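Local coordinates for protein putative oxalate decarboxylase (Thermotoga maritima, PDB 1O4T) that binds oxalate at a manganese ion inside a cupin barrel and is probably an oxalate decarboxylase, at residues G36-V41 / G67-L72; M43-S48 / A56-R61; M62-G67 / L124-V129; E80-L85 / H114-T119. All blocks are in the same frame, centred on the assembly; numbering follows the deposited sequence.

Contact 1: G36-V41 / G67-L72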
loop_
_atom_site.group_PDB
_atom_site.type_symbol
_atom_site.label_atom_id
_atom_site.label_comp_id
_atom_site.label_asym_id
_atom_site.label_seq_id
_atom_site.Cartn_x
_atom_site.Cartn_y
_atom_site.Cartn_z
ATOM N N GLY A 36 -14.417 -0.467 -18.419
ATOM C CA GLY A 36 -15.509 0.380 -18.867
ATOM C C GLY A 36 -15.598 1.785 -18.265
ATOM O O GLY A 36 -16.660 2.402 -18.343
ATOM N N GLY A 37 -14.505 2.300 -17.684
ATOM C CA GLY A 37 -14.503 3.649 -17.087
ATOM C C GLY A 37 -14.249 4.755 -18.100
ATOM O O GLY A 37 -14.211 4.499 -19.294
ATOM N N LYS A 38 -14.065 5.984 -17.633
ATOM C CA LYS A 38 -13.906 7.156 -18.510
ATOM C C LYS A 38 -12.436 7.506 -18.718
ATOM O O LYS A 38 -11.611 7.349 -17.817
ATOM C CB LYS A 38 -14.625 8.378 -17.921
ATOM C CG LYS A 38 -16.051 8.076 -17.430
ATOM C CD LYS A 38 -16.840 9.333 -17.102
ATOM C CE LYS A 38 -16.487 9.921 -15.755
ATOM N NZ LYS A 38 -17.269 11.210 -15.473
ATOM N N GLY A 39 -12.120 7.977 -19.928
ATOM C CA GLY A 39 -10.776 8.432 -20.260
ATOM C C GLY A 39 -9.688 7.387 -20.115
ATOM O O GLY A 39 -9.953 6.208 -20.202
ATOM N N GLU A 40 -8.455 7.855 -19.924
ATOM C CA GLU A 40 -7.261 7.018 -19.923
ATOM C C GLU A 40 -6.683 7.040 -18.519
ATOM O O GLU A 40 -6.609 8.088 -17.891
ATOM C CB GLU A 40 -6.184 7.566 -20.859
ATOM C CG GLU A 40 -6.462 7.474 -22.346
ATOM C CD GLU A 40 -5.323 8.076 -23.181
ATOM O OE1 GLU A 40 -4.342 8.572 -22.577
ATOM O OE2 GLU A 40 -5.403 8.054 -24.434
ATOM N N VAL A 41 -6.198 5.878 -18.099
ATOM C CA VAL A 41 -5.661 5.614 -16.789
ATOM C C VAL A 41 -4.241 5.003 -16.949
ATOM O O VAL A 41 -3.883 4.554 -18.040
ATOM C CB VAL A 41 -6.708 4.700 -16.130
ATOM C CG1 VAL A 41 -6.132 3.470 -15.508
ATOM C CG2 VAL A 41 -7.615 5.526 -15.238
ATOM N N GLY A 67 -10.967 13.705 -14.480
ATOM C CA GLY A 67 -12.079 13.277 -15.339
ATOM C C GLY A 67 -12.163 11.769 -15.590
ATOM O O GLY A 67 -13.162 11.294 -16.144
ATOM N N SER A 68 -11.121 11.026 -15.220
ATOM C CA SER A 68 -11.058 9.625 -15.578
ATOM C C SER A 68 -11.606 8.747 -14.446
ATOM O O SER A 68 -11.761 9.208 -13.298
ATOM C CB SER A 68 -9.622 9.225 -15.940
ATOM O OG SER A 68 -8.796 9.274 -14.792
ATOM N N SER A 69 -11.883 7.493 -14.772
ATOM C CA SER A 69 -12.400 6.537 -13.795
ATOM C C SER A 69 -11.983 5.132 -14.145
ATOM O O SER A 69 -11.682 4.835 -15.305
ATOM C CB SER A 69 -13.920 6.594 -13.718
ATOM O OG SER A 69 -14.574 6.028 -14.862
ATOM N N VAL A 70 -11.928 4.269 -13.131
ATOM C CA VAL A 70 -11.962 2.820 -13.346
ATOM C C VAL A 70 -13.422 2.423 -13.208
ATOM O O VAL A 70 -14.065 2.773 -12.233
ATOM C CB VAL A 70 -11.156 2.062 -12.311
ATOM C CG1 VAL A 70 -11.251 0.584 -12.555
ATOM C CG2 VAL A 70 -9.712 2.527 -12.314
ATOM N N GLY A 71 -13.932 1.684 -14.190
ATOM C CA GLY A 71 -15.345 1.389 -14.299
ATOM C C GLY A 71 -15.786 0.340 -13.323
ATOM O O GLY A 71 -14.965 -0.342 -12.720
ATOM N N LEU A 72 -17.097 0.231 -13.149
ATOM C CA LEU A 72 -17.663 -0.733 -12.217
ATOM C C LEU A 72 -17.314 -2.147 -12.647
ATOM O O LEU A 72 -17.489 -2.510 -13.809
ATOM C CB LEU A 72 -19.195 -0.545 -12.083
ATOM C CG LEU A 72 -19.979 -1.386 -11.054
ATOM C CD1 LEU A 72 -19.675 -0.925 -9.634
ATOM C CD2 LEU A 72 -21.481 -1.317 -11.309
HETATM O O HOH W 1 -15.311 12.712 -16.909
HETATM O O HOH W 2 -10.297 4.448 -17.804
#

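Contact 2: M43-S48 / A56-R61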
loop_
_atom_site.group_PDB
_atom_site.type_symbol
_atom_site.label_atom_id
_atom_site.label_comp_id
_atom_site.label_asym_id
_atom_site.label_seq_id
_atom_site.Cartn_x
_atom_site.Cartn_y
_atom_site.Cartn_z
ATOM N N MET A 43 -1.366 2.338 -15.149
ATOM C CA MET A 43 -1.129 1.297 -14.162
ATOM C C MET A 43 0.339 0.878 -14.177
ATOM O O MET A 43 0.839 0.427 -15.193
ATOM C CB MET A 43 -2.012 0.094 -14.439
ATOM C CG MET A 43 -1.872 -0.997 -13.371
ATOM S SD MET A 43 -2.668 -2.540 -13.845
ATOM C CE MET A 43 -4.246 -2.085 -13.555
ATOM N N ALA A 44 1.009 1.066 -13.034
ATOM C CA ALA A 44 2.391 0.623 -12.821
ATOM C C ALA A 44 2.385 -0.618 -11.945
ATOM O O ALA A 44 2.051 -0.539 -10.756
ATOM C CB ALA A 44 3.203 1.747 -12.168
ATOM N N HIS A 45 2.767 -1.765 -12.508
ATOM C CA HIS A 45 2.831 -3.004 -11.742
ATOM C C HIS A 45 4.136 -3.008 -10.944
ATOM O O HIS A 45 5.217 -2.865 -11.498
ATOM C CB HIS A 45 2.771 -4.232 -12.625
ATOM C CG HIS A 45 1.646 -4.230 -13.606
ATOM N ND1 HIS A 45 0.538 -5.041 -13.464
ATOM C CD2 HIS A 45 1.461 -3.522 -14.752
ATOM C CE1 HIS A 45 -0.281 -4.832 -14.482
ATOM N NE2 HIS A 45 0.252 -3.908 -15.272
ATOM N N LEU A 46 4.029 -3.161 -9.636
ATOM C CA LEU A 46 5.180 -2.990 -8.752
ATOM C C LEU A 46 5.797 -4.329 -8.328
ATOM O O LEU A 46 7.024 -4.444 -8.238
ATOM C CB LEU A 46 4.771 -2.155 -7.546
ATOM C CG LEU A 46 4.176 -0.830 -7.950
ATOM C CD1 LEU A 46 3.860 -0.064 -6.687
ATOM C CD2 LEU A 46 5.068 -0.037 -8.868
ATOM N N LEU A 47 4.948 -5.331 -8.108
ATOM C CA LEU A 47 5.379 -6.702 -7.840
ATOM C C LEU A 47 4.518 -7.683 -8.571
ATOM O O LEU A 47 3.306 -7.516 -8.640
ATOM C CB LEU A 47 5.247 -7.012 -6.370
ATOM C CG LEU A 47 6.106 -6.201 -5.423
ATOM C CD1 LEU A 47 5.567 -6.366 -3.977
ATOM C CD2 LEU A 47 7.585 -6.520 -5.506
ATOM N N SER A 48 5.135 -8.724 -9.096
ATOM C CA SER A 48 4.401 -9.771 -9.774
ATOM C C SER A 48 3.727 -10.710 -8.770
ATOM O O SER A 48 4.068 -10.747 -7.578
ATOM C CB SER A 48 5.327 -10.565 -10.693
ATOM O OG SER A 48 6.161 -11.444 -9.963
ATOM N N ALA A 56 -1.304 -12.978 -3.882
ATOM C CA ALA A 56 -1.902 -11.732 -4.366
ATOM C C ALA A 56 -1.656 -11.693 -5.861
ATOM O O ALA A 56 -0.628 -12.180 -6.342
ATOM C CB ALA A 56 -1.278 -10.534 -3.693
ATOM N N ARG A 57 -2.607 -11.185 -6.617
ATOM C CA ARG A 57 -2.448 -11.174 -8.049
ATOM C C ARG A 57 -2.154 -9.784 -8.631
ATOM O O ARG A 57 -1.820 -9.691 -9.817
ATOM C CB ARG A 57 -3.646 -11.852 -8.738
ATOM C CG ARG A 57 -4.896 -10.999 -8.940
ATOM C CD ARG A 57 -5.925 -11.687 -9.866
ATOM N NE ARG A 57 -7.183 -10.961 -9.995
ATOM C CZ ARG A 57 -7.354 -9.859 -10.726
ATOM N NH1 ARG A 57 -6.366 -9.337 -11.443
ATOM N NH2 ARG A 57 -8.534 -9.281 -10.757
ATOM N N LEU A 58 -2.278 -8.732 -7.811
ATOM C CA LEU A 58 -1.992 -7.360 -8.218
ATOM C C LEU A 58 -1.403 -6.535 -7.076
ATOM O O LEU A 58 -1.940 -6.540 -5.975
ATOM C CB LEU A 58 -3.284 -6.649 -8.658
ATOM C CG LEU A 58 -3.099 -5.235 -9.241
ATOM C CD1 LEU A 58 -2.407 -5.323 -10.599
ATOM C CD2 LEU A 58 -4.423 -4.545 -9.367
ATOM N N PHE A 59 -0.332 -5.799 -7.366
ATOM C CA PHE A 59 0.216 -4.808 -6.459
ATOM C C PHE A 59 0.699 -3.666 -7.360
ATOM O O PHE A 59 1.783 -3.737 -7.924
ATOM C CB PHE A 59 1.329 -5.385 -5.572
ATOM C CG PHE A 59 1.736 -4.478 -4.449
ATOM C CD1 PHE A 59 2.567 -3.396 -4.686
ATOM C CD2 PHE A 59 1.227 -4.642 -3.177
ATOM C CE1 PHE A 59 2.935 -2.507 -3.675
ATOM C CE2 PHE A 59 1.560 -3.742 -2.153
ATOM C CZ PHE A 59 2.419 -2.652 -2.415
ATOM N N ALA A 60 -0.140 -2.635 -7.531
ATOM C CA ALA A 60 0.062 -1.648 -8.563
ATOM C C ALA A 60 -0.231 -0.269 -8.076
ATOM O O ALA A 60 -1.019 -0.085 -7.152
ATOM C CB ALA A 60 -0.832 -1.931 -9.729
ATOM N N ARG A 61 0.411 0.698 -8.713
ATOM C CA ARG A 61 0.133 2.109 -8.484
ATOM C C ARG A 61 -0.675 2.634 -9.677
ATOM O O ARG A 61 -0.240 2.479 -10.855
ATOM C CB ARG A 61 1.432 2.891 -8.355
ATOM C CG ARG A 61 1.246 4.286 -7.848
ATOM C CD ARG A 61 2.510 5.140 -7.813
ATOM N NE ARG A 61 2.160 6.506 -7.385
ATOM C CZ ARG A 61 3.028 7.421 -6.941
ATOM N NH1 ARG A 61 4.329 7.149 -6.864
ATOM N NH2 ARG A 61 2.590 8.620 -6.565
HETATM O O HOH W 3 1.022 -6.034 -9.768
#

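Contact 3: M62-G67 / L124-V129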
loop_
_atom_site.group_PDB
_atom_site.type_symbol
_atom_site.label_atom_id
_atom_site.label_comp_id
_atom_site.label_asym_id
_atom_site.label_seq_id
_atom_site.Cartn_x
_atom_site.Cartn_y
_atom_site.Cartn_z
ATOM N N MET A 62 -1.843 3.215 -9.401
ATOM C CA MET A 62 -2.735 3.684 -10.459
ATOM C C MET A 62 -2.685 5.194 -10.438
ATOM O O MET A 62 -2.571 5.746 -9.366
ATOM C CB MET A 62 -4.156 3.296 -10.142
ATOM C CG MET A 62 -4.378 1.801 -9.939
ATOM S SD MET A 62 -4.122 0.976 -11.415
ATOM C CE MET A 62 -5.274 1.902 -12.490
ATOM N N LYS A 63 -2.760 5.813 -11.617
ATOM C CA LYS A 63 -2.885 7.241 -11.780
ATOM C C LYS A 63 -4.088 7.510 -12.657
ATOM O O LYS A 63 -4.141 7.049 -13.807
ATOM C CB LYS A 63 -1.650 7.775 -12.461
ATOM C CG LYS A 63 -1.629 9.287 -12.605
ATOM C CD LYS A 63 -0.233 9.755 -13.038
ATOM C CE LYS A 63 -0.187 10.087 -14.484
ATOM N NZ LYS A 63 1.216 10.558 -14.888
ATOM N N LEU A 64 -5.061 8.230 -12.100
ATOM C CA LEU A 64 -6.266 8.685 -12.801
ATOM C C LEU A 64 -6.187 10.201 -13.058
ATOM O O LEU A 64 -6.320 11.018 -12.128
ATOM C CB LEU A 64 -7.514 8.379 -11.968
ATOM C CG LEU A 64 -8.135 7.005 -12.223
ATOM C CD1 LEU A 64 -7.111 5.850 -12.037
ATOM C CD2 LEU A 64 -9.385 6.790 -11.345
ATOM N N PRO A 65 -5.981 10.588 -14.304
ATOM C CA PRO A 65 -6.059 11.990 -14.668
ATOM C C PRO A 65 -7.430 12.587 -14.328
ATOM O O PRO A 65 -8.402 11.846 -14.189
ATOM C CB PRO A 65 -5.863 11.977 -16.186
ATOM C CG PRO A 65 -5.197 10.685 -16.470
ATOM C CD PRO A 65 -5.666 9.737 -15.458
ATOM N N PRO A 66 -7.505 13.901 -14.183
ATOM C CA PRO A 66 -8.768 14.568 -13.970
ATOM C C PRO A 66 -9.815 14.142 -14.979
ATOM O O PRO A 66 -9.557 14.178 -16.185
ATOM C CB PRO A 66 -8.399 16.045 -14.135
ATOM C CG PRO A 66 -6.993 16.082 -13.652
ATOM C CD PRO A 66 -6.375 14.844 -14.142
ATOM N N GLY A 67 -10.967 13.705 -14.480
ATOM C CA GLY A 67 -12.079 13.277 -15.339
ATOM C C GLY A 67 -12.163 11.769 -15.590
ATOM O O GLY A 67 -13.162 11.294 -16.144
ATOM N N LEU A 124 -5.428 11.799 -9.376
ATOM C CA LEU A 124 -5.734 10.932 -8.254
ATOM C C LEU A 124 -4.814 9.698 -8.381
ATOM O O LEU A 124 -4.892 8.993 -9.367
ATOM C CB LEU A 124 -7.196 10.490 -8.311
ATOM C CG LEU A 124 -7.719 9.368 -7.416
ATOM C CD1 LEU A 124 -7.655 9.738 -5.942
ATOM C CD2 LEU A 124 -9.143 9.071 -7.855
ATOM N N GLU A 125 -3.944 9.451 -7.419
ATOM C CA GLU A 125 -3.150 8.239 -7.460
ATOM C C GLU A 125 -3.432 7.370 -6.256
ATOM O O GLU A 125 -3.710 7.858 -5.168
ATOM C CB GLU A 125 -1.686 8.582 -7.512
ATOM C CG GLU A 125 -1.343 9.627 -8.556
ATOM C CD GLU A 125 0.104 9.568 -9.027
ATOM O OE1 GLU A 125 0.741 8.532 -8.807
ATOM O OE2 GLU A 125 0.582 10.545 -9.666
ATOM N N PHE A 126 -3.346 6.063 -6.451
ATOM C CA PHE A 126 -3.538 5.147 -5.369
ATOM C C PHE A 126 -2.854 3.818 -5.635
ATOM O O PHE A 126 -2.577 3.434 -6.791
ATOM C CB PHE A 126 -5.028 4.924 -5.101
ATOM C CG PHE A 126 -5.824 4.458 -6.301
ATOM C CD1 PHE A 126 -6.103 3.124 -6.489
ATOM C CD2 PHE A 126 -6.339 5.386 -7.205
ATOM C CE1 PHE A 126 -6.838 2.709 -7.611
ATOM C CE2 PHE A 126 -7.094 4.999 -8.296
ATOM C CZ PHE A 126 -7.361 3.655 -8.489
ATOM N N LEU A 127 -2.616 3.121 -4.548
ATOM C CA LEU A 127 -2.143 1.760 -4.574
ATOM C C LEU A 127 -3.285 0.782 -4.625
ATOM O O LEU A 127 -4.246 0.945 -3.905
ATOM C CB LEU A 127 -1.363 1.541 -3.284
ATOM C CG LEU A 127 0.010 0.975 -3.390
ATOM C CD1 LEU A 127 0.898 1.843 -4.282
ATOM C CD2 LEU A 127 0.532 0.842 -1.921
ATOM N N ALA A 128 -3.171 -0.260 -5.439
ATOM C CA ALA A 128 -4.199 -1.313 -5.550
ATOM C C ALA A 128 -3.566 -2.665 -5.313
ATOM O O ALA A 128 -2.576 -3.004 -5.963
ATOM C CB ALA A 128 -4.852 -1.262 -6.891
ATOM N N VAL A 129 -4.148 -3.452 -4.413
ATOM C CA VAL A 129 -3.626 -4.749 -4.073
ATOM C C VAL A 129 -4.784 -5.770 -4.098
ATOM O O VAL A 129 -5.761 -5.602 -3.410
ATOM C CB VAL A 129 -3.017 -4.770 -2.652
ATOM C CG1 VAL A 129 -2.179 -6.020 -2.467
ATOM C CG2 VAL A 129 -2.161 -3.556 -2.445
#

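Contact 4: E80-L85 / H114-T119. With MN (manganese (II) ion), chain C; OXL (oxalate ion), chain D.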
loop_
_atom_site.group_PDB
_atom_site.type_symbol
_atom_site.label_atom_id
_atom_site.label_comp_id
_atom_site.label_asym_id
_atom_site.label_seq_id
_atom_site.Cartn_x
_atom_site.Cartn_y
_atom_site.Cartn_z
ATOM N N GLU A 80 -9.941 -6.666 -2.809
ATOM C CA GLU A 80 -9.067 -5.554 -3.191
ATOM C C GLU A 80 -9.051 -4.417 -2.189
ATOM O O GLU A 80 -10.072 -4.054 -1.628
ATOM C CB GLU A 80 -9.469 -5.012 -4.562
ATOM C CG GLU A 80 -8.329 -4.297 -5.252
ATOM C CD GLU A 80 -8.581 -4.011 -6.706
ATOM O OE1 GLU A 80 -7.716 -3.393 -7.350
ATOM O OE2 GLU A 80 -9.635 -4.388 -7.200
ATOM N N ILE A 81 -7.865 -3.860 -1.991
ATOM C CA ILE A 81 -7.645 -2.713 -1.150
ATOM C C ILE A 81 -7.074 -1.600 -2.031
ATOM O O ILE A 81 -6.125 -1.809 -2.765
ATOM C CB ILE A 81 -6.611 -3.049 -0.039
ATOM C CG1 ILE A 81 -7.026 -4.298 0.745
ATOM C CG2 ILE A 81 -6.387 -1.827 0.890
ATOM C CD1 ILE A 81 -5.836 -4.924 1.463
ATOM N N TYR A 82 -7.650 -0.411 -1.966
ATOM C CA TYR A 82 -6.979 0.771 -2.444
ATOM C C TYR A 82 -6.436 1.580 -1.255
ATOM O O TYR A 82 -7.125 1.763 -0.239
ATOM C CB TYR A 82 -7.953 1.674 -3.175
ATOM C CG TYR A 82 -8.647 1.184 -4.434
ATOM C CD1 TYR A 82 -9.796 1.828 -4.889
ATOM C CD2 TYR A 82 -8.154 0.119 -5.193
ATOM C CE1 TYR A 82 -10.406 1.451 -6.053
ATOM C CE2 TYR A 82 -8.758 -0.257 -6.356
ATOM C CZ TYR A 82 -9.899 0.397 -6.789
ATOM O OH TYR A 82 -10.520 -0.027 -7.968
ATOM N N TYR A 83 -5.199 2.067 -1.370
ATOM C CA TYR A 83 -4.694 3.131 -0.502
ATOM C C TYR A 83 -4.488 4.413 -1.341
ATOM O O TYR A 83 -3.679 4.471 -2.287
ATOM C CB TYR A 83 -3.413 2.707 0.220
ATOM C CG TYR A 83 -2.964 3.763 1.206
ATOM C CD1 TYR A 83 -3.347 3.702 2.535
ATOM C CD2 TYR A 83 -2.191 4.822 0.804
ATOM C CE1 TYR A 83 -2.995 4.713 3.453
ATOM C CE2 TYR A 83 -1.802 5.838 1.707
ATOM C CZ TYR A 83 -2.211 5.765 3.048
ATOM O OH TYR A 83 -1.861 6.752 3.945
ATOM N N ILE A 84 -5.246 5.448 -1.010
ATOM C CA ILE A 84 -5.207 6.684 -1.781
ATOM C C ILE A 84 -3.951 7.468 -1.430
ATOM O O ILE A 84 -3.751 7.859 -0.266
ATOM C CB ILE A 84 -6.470 7.547 -1.518
ATOM C CG1 ILE A 84 -7.765 6.736 -1.637
ATOM C CG2 ILE A 84 -6.500 8.789 -2.458
ATOM C CD1 ILE A 84 -7.895 5.945 -2.955
ATOM N N LEU A 85 -3.132 7.734 -2.452
ATOM C CA LEU A 85 -1.843 8.405 -2.280
ATOM C C LEU A 85 -1.855 9.915 -2.537
ATOM O O LEU A 85 -1.140 10.645 -1.848
ATOM C CB LEU A 85 -0.787 7.784 -3.215
ATOM C CG LEU A 85 -0.432 6.317 -3.148
ATOM C CD1 LEU A 85 0.387 5.959 -4.361
ATOM C CD2 LEU A 85 0.335 6.053 -1.914
ATOM N N HIS A 114 -16.946 -2.650 -7.492
ATOM C CA HIS A 114 -16.514 -1.291 -7.210
ATOM C C HIS A 114 -16.057 -0.519 -8.455
ATOM O O HIS A 114 -15.896 -1.106 -9.544
ATOM C CB HIS A 114 -15.402 -1.241 -6.110
ATOM C CG HIS A 114 -14.072 -1.802 -6.525
ATOM N ND1 HIS A 114 -12.995 -1.842 -5.658
ATOM C CD2 HIS A 114 -13.662 -2.419 -7.658
ATOM C CE1 HIS A 114 -11.968 -2.435 -6.251
ATOM N NE2 HIS A 114 -12.343 -2.797 -7.465
ATOM N N SER A 115 -15.860 0.793 -8.247
ATOM C CA SER A 115 -15.360 1.711 -9.266
ATOM C C SER A 115 -14.725 2.857 -8.529
ATOM O O SER A 115 -14.935 2.998 -7.316
ATOM C CB SER A 115 -16.479 2.244 -10.156
ATOM O OG SER A 115 -17.421 2.981 -9.430
ATOM N N ILE A 116 -13.974 3.691 -9.239
ATOM C CA ILE A 116 -13.402 4.873 -8.616
ATOM C C ILE A 116 -13.221 5.941 -9.667
ATOM O O ILE A 116 -12.765 5.645 -10.784
ATOM C CB ILE A 116 -12.052 4.518 -7.883
ATOM C CG1 ILE A 116 -11.450 5.732 -7.179
ATOM C CG2 ILE A 116 -11.037 3.915 -8.830
ATOM C CD1 ILE A 116 -10.414 5.355 -6.062
ATOM N N GLU A 117 -13.611 7.164 -9.326
ATOM C CA GLU A 117 -13.536 8.288 -10.252
ATOM C C GLU A 117 -12.761 9.474 -9.679
ATOM O O GLU A 117 -12.949 9.867 -8.506
ATOM C CB GLU A 117 -14.942 8.748 -10.639
ATOM C CG GLU A 117 -14.930 9.740 -11.787
ATOM C CD GLU A 117 -16.311 10.107 -12.311
ATOM O OE1 GLU A 117 -17.259 9.313 -12.138
ATOM O OE2 GLU A 117 -16.426 11.188 -12.929
ATOM N N ASN A 118 -11.922 10.073 -10.529
ATOM C CA ASN A 118 -11.263 11.330 -10.181
ATOM C C ASN A 118 -12.168 12.543 -10.456
ATOM O O ASN A 118 -12.307 12.992 -11.584
ATOM C CB ASN A 118 -9.923 11.480 -10.914
ATOM C CG ASN A 118 -9.173 12.723 -10.507
ATOM O OD1 ASN A 118 -9.670 13.498 -9.688
ATOM N ND2 ASN A 118 -7.967 12.929 -11.078
ATOM N N THR A 119 -12.730 13.102 -9.398
ATOM C CA THR A 119 -13.613 14.249 -9.507
ATOM C C THR A 119 -12.861 15.574 -9.228
ATOM O O THR A 119 -13.478 16.604 -9.089
ATOM C CB THR A 119 -14.809 14.073 -8.546
ATOM O OG1 THR A 119 -14.336 13.824 -7.228
ATOM C CG2 THR A 119 -15.578 12.790 -8.841
HETATM MN MN MN C . -10.982 -3.895 -8.732
HETATM C C1 OXL D . -8.910 -2.508 -9.982
HETATM C C2 OXL D . -8.775 -3.841 -10.577
HETATM O O1 OXL D . -7.904 -1.649 -10.246
HETATM O O2 OXL D . -7.803 -3.989 -11.496
HETATM O O3 OXL D . -9.875 -2.201 -9.250
HETATM O O4 OXL D . -9.478 -4.794 -10.229
HETATM O O HOH W 4 -10.833 -1.422 -3.330
#

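Contact 1: G36-V41 / G67-L72
K38 and S69 hold each other by two bonds. The backbone N of K38 donates to S69 OG at 2.8 Å, and S69 N donates back to K38 O at 3.1 Å. The K38 side chain then runs on past G67. Its CB sits 3.7 Å from G67 O. CG lies anti to the carbonyl carbon (chi1 -47°) and meets S69 OG at 3.6 Å. The chain bends at chi3 (-79°), and CE comes back to 3.6 Å from G67 O. At the tip, NZ donates to a water, which donates on to G67 O. NZ also forms a salt bridge with E117. In the double-stranded beta-helix fold of the cupins, this contact ties the loop ahead of strand 40-45 to the start of strand 69-74, so it joins the larger sheet to an outer strand of the smaller one. The glycines let the backbones close in. The CA of G37 is 3.5 Å from G71 N, and a CB on G37 would clash with S69 O. A CB on G71 would likewise strike G37 N. V41 points toward the other segment and brings CG2 to 4.0 Å from S68 OG, which is itself hydrogen-bonded to P65 O.

Contact 2: M43-S48 / A56-R61
L46 turns its CG anti to the carbonyl carbon (chi1 -56°), and F59 turns its CG anti to the backbone N (chi1 -169°). The two side chains then cross obliquely. L46 CB lies at the edge of the F59 ring, near its plane, 3.8 Å from CD1. L46 CD1 reaches on to F59 CE1 at 4.0 Å and also approaches CB of R61. L47 CD1 also approaches F59 CD1, at 4.3 Å. An alanine in place of L46 would probably open a gap beside F59 CE1 and R61 CB, and V105 of the second subunit would be likely to lose packing there. On the other face of the strands, M43 CG meets A60 CB at 3.9 Å. H45 and L58 cross at about a right angle, with L58 CD1 4.1 Å from H45 ND1. H45 NE2 is hydrogen-bonded to E29. The backbones pair through A44 and R61, whose N and O atoms bond both ways. Beyond the non-hydrogen-bonded pair H45 and A60, L46 N donates to F59 O at 2.9 Å. Farther on, a water takes the N-H of F59 and donates to L47 O, bridging the two segments. The R61 guanidinium leads away to E125. This is an antiparallel beta hairpin of strands 40-45 and 56-64, with one face turned to the dimer interface.

Contact 3: M62-G67 / L124-V129
M62 lies over one face of the F126 ring. Its CB is 3.8 Å from the ring centroid and 17° off the normal, a CH-pi contact. CG stays close to the ring, 3.5 Å from CE1, before the bend at chi2 carries SD away from it. F126 owes this placement to its first torsion, which sets CG between the backbone N and the carbonyl carbon (chi1 55°). L64 comes to the same ring from two residues along the strand and puts CD1 3.8 Å from F126 CE2. It also lies side by side with L124, pointing the same way, CD2 to CD2 at 4.2 Å. These four residues share the face turned into the cupin barrel, where the F126 ring also meets that of Y82, an oxalate-binding residue. Strands 56-64 and 124-132 are antiparallel neighbours in the larger sheet. M62 pairs with F126 and L64 with L124, each by two hydrogen bonds. The straightest, M62 N to F126 O, spans 2.7 Å at 177°. K63 and E125 form the non-hydrogen-bonded pair between them and lie side by side on the opposite face. K63 CD meets E125 OE2 at 3.6 Å, but the charged ends stay apart. The carboxylate's salt-bridge partner is R61.

Contact 4: E80-L85 / H114-T119
Strands 80-85 and 114-117 run nearly parallel, 16° apart, with axes 10.6 Å from each other, too far for backbone pairing, so side chains, the metal site and a water span the gap. E80 OE2 and H114 NE2 meet at the manganese ion, 2.1 Å and 2.2 Å from the metal. H73 and H75 complete the protein ligands, and oxalate adds O3 and O4. Y82 and H114 reach toward each other tip to tip. Their rings are nearly parallel, with planes at 22°, but displaced, with little overlap. Y82 OH stands over one face of the H114 ring, toward its rim, 3.3 Å from CE1. The same hydroxyl donates to oxalate O3 at 2.6 Å, an oxygen that also binds the metal. A phenylalanine in place of Y82 would probably leave O3 without this donor and the oxalate less firmly oriented. Behind the site, I116 and Y82 lie alongside each other, pointing opposite ways, with CG2 of I116 3.8 Å from Y82 CE1. I84 CD1 meets I116 CD1 tip to tip at 4.0 Å. A water bonds weakly to E80 O and H114 ND1. The site lies between the two sheets of the cupin barrel: strands 124-132 and 104-108 flank 78-86, while 69-74 and 88-93 flank 113-117.

Contacts 2 and 3 share strand 56-64 and zip up the larger sheet with backbone hydrogen bonds. Contacts 1 and 4 instead join that sheet to the smaller one. Contacts 3 and 4 are core. Contact 4 lies deepest, about 5 Å from the chain centre, and is built from metal ligands, aromatic rings and apolar tips. Contact 3 lines the barrel beside it; N118 and L85 of contact 4 are probably hydrogen-bonded to L64 and E125 of contact 3. Contact 1, about 11 Å out, is the most exposed, with four of ten touching residues exposed. It relies on glycines, a serine hydroxyl and water, and is joined to contact 4 by a salt bridge. Contact 2 is buried too, partly against the second subunit.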